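PDB 3SUJ: cerato-platanin 1 from Moniliophthora perniciosa, which is a secreted fungal protein of the cerato-platanin family that binds zinc and whose precise function is not established. Local coordinates for residues 78-83 with 88-93. Numbering follows the deposited sequence.
Sequences IYMVAI and EGFTAS. With ZN (zinc ion), chain F.
Met80 reaches across the interior of the protein to touch Ala92 with its sulfur and Phe90 with its methyl, a small example of how two strands that are not sheet neighbours can be joined by one long, unbranched side chain. Strand 78-83 and strand 90-92 run at 104° to each other, their axes 8.8 Å apart at closest approach, and they meet through side chains rather than through backbone pairing.

The apolar contacts divide between the last two atoms of the methionine. Its SD rests against the CB methyl of Ala92 at 3.8 Å, while CE comes to the edge of the Phe90 ring, in the ring plane, 3.8 Å from CD2. Near-anti torsions at chi1 (-167°) and chi2 carry SD out to the alanine, and the bend at chi3 (83°) then swings the terminal methyl to the phenyl edge. Phe90 also packs edge-to-face with Tyr64 of strand 63-68 and touches Leu5 of strand 3-7 and Val115 of strand 111-118, so its ring meets three more strands of the barrel; Leu5 touches Ala92 as well.

The polar groups of 88-93 find their partners elsewhere. Ser93, at the N-cap of helix 94-101, uses OG to cap Ala96 N, and Thr91 OG1 is bonded to Ser86 OG. Exposed Glu88 extends away from the core and binds a zinc ion through OE2 at 1.8 Å, with OE1 at a longer 2.7 Å.

In this double-psi beta-barrel, dispersion forces between buried sulfur, methyl and aromatic groups therefore link the crossing strands to each other, whereas their hydrogen bonds go to other parts of the fold and the zinc is held by Glu88, away from the contact.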
# COMPACT_ATOMS: atom_id res chain seq x y z
N ILE A 78 -4.35 8.98 -0.95
CA ILE A 78 -4.93 7.66 -0.66
C ILE A 78 -4.37 7.16 0.65
O ILE A 78 -3.41 7.72 1.13
CB ILE A 78 -4.58 6.59 -1.80
CG1 ILE A 78 -3.08 6.46 -2.02
CG2 ILE A 78 -5.35 6.96 -3.10
CD1 ILE A 78 -2.55 5.22 -2.81
N TYR A 79 -4.95 6.09 1.17
CA TYR A 79 -4.61 5.57 2.53
C TYR A 79 -4.31 4.11 2.31
O TYR A 79 -5.20 3.35 1.92
CB TYR A 79 -5.78 5.80 3.50
CG TYR A 79 -6.08 7.30 3.60
CD1 TYR A 79 -5.42 8.11 4.52
CD2 TYR A 79 -6.90 7.91 2.67
CE1 TYR A 79 -5.62 9.48 4.55
CE2 TYR A 79 -7.10 9.32 2.64
CZ TYR A 79 -6.48 10.05 3.63
OH TYR A 79 -6.62 11.46 3.59
N MET A 80 -3.08 3.74 2.44
CA MET A 80 -2.64 2.38 2.06
C MET A 80 -2.23 1.58 3.28
O MET A 80 -1.43 2.04 4.04
CB MET A 80 -1.42 2.52 1.09
CG MET A 80 -1.07 1.20 0.38
SD MET A 80 0.58 1.06 -0.32
CE MET A 80 1.38 0.59 1.19
N VAL A 81 -2.71 0.32 3.35
CA VAL A 81 -2.24 -0.59 4.35
C VAL A 81 -0.96 -1.26 3.86
O VAL A 81 -1.01 -1.91 2.77
CB VAL A 81 -3.32 -1.65 4.71
CG1 VAL A 81 -2.77 -2.62 5.78
CG2 VAL A 81 -4.63 -0.93 5.18
N ALA A 82 0.11 -1.22 4.61
CA ALA A 82 1.34 -1.84 4.23
C ALA A 82 1.42 -3.26 4.76
O ALA A 82 1.24 -3.56 5.94
CB ALA A 82 2.49 -1.08 4.83
N ILE A 83 1.62 -4.19 3.80
CA ILE A 83 1.57 -5.63 4.12
C ILE A 83 2.79 -6.38 3.59
O ILE A 83 2.88 -7.63 3.83
CB ILE A 83 0.27 -6.29 3.52
CG1 ILE A 83 0.36 -6.37 1.96
CG2 ILE A 83 -0.99 -5.49 3.88
CD1 ILE A 83 -0.89 -7.10 1.33
N GLU A 88 12.32 0.23 -1.98
CA GLU A 88 12.43 1.65 -1.74
C GLU A 88 11.15 2.42 -1.94
O GLU A 88 10.67 2.61 -3.08
CB GLU A 88 13.48 2.31 -2.72
CG GLU A 88 13.96 3.73 -2.29
CD GLU A 88 15.32 4.17 -2.90
OE1 GLU A 88 16.35 3.58 -2.55
OE2 GLU A 88 15.36 5.17 -3.67
N GLY A 89 10.64 3.09 -0.98
CA GLY A 89 9.39 3.76 -1.14
C GLY A 89 8.24 2.77 -1.05
O GLY A 89 8.29 1.79 -0.26
N PHE A 90 7.19 3.04 -1.78
CA PHE A 90 5.94 2.30 -1.65
C PHE A 90 5.56 1.71 -3.00
O PHE A 90 5.85 2.29 -4.06
CB PHE A 90 4.82 3.27 -1.24
CG PHE A 90 4.95 3.74 0.20
CD1 PHE A 90 5.87 4.72 0.56
CD2 PHE A 90 4.25 3.09 1.18
CE1 PHE A 90 6.10 5.04 1.94
CE2 PHE A 90 4.45 3.48 2.50
CZ PHE A 90 5.37 4.39 2.83
N THR A 91 4.82 0.59 -2.94
CA THR A 91 4.29 -0.05 -4.16
C THR A 91 2.85 -0.40 -3.84
O THR A 91 2.63 -1.35 -3.05
CB THR A 91 5.07 -1.28 -4.53
OG1 THR A 91 6.43 -0.96 -4.74
CG2 THR A 91 4.49 -1.86 -5.82
N ALA A 92 1.87 0.24 -4.47
CA ALA A 92 0.45 -0.02 -4.19
C ALA A 92 -0.17 -0.83 -5.29
O ALA A 92 0.45 -1.15 -6.30
CB ALA A 92 -0.28 1.29 -4.01
N SER A 93 -1.42 -1.24 -5.09
CA SER A 93 -2.22 -1.78 -6.16
C SER A 93 -2.27 -0.82 -7.31
O SER A 93 -2.20 0.42 -7.13
CB SER A 93 -3.64 -2.21 -5.73
OG SER A 93 -4.65 -1.06 -5.46
ZN ZN F . 17.05 5.76 -3.94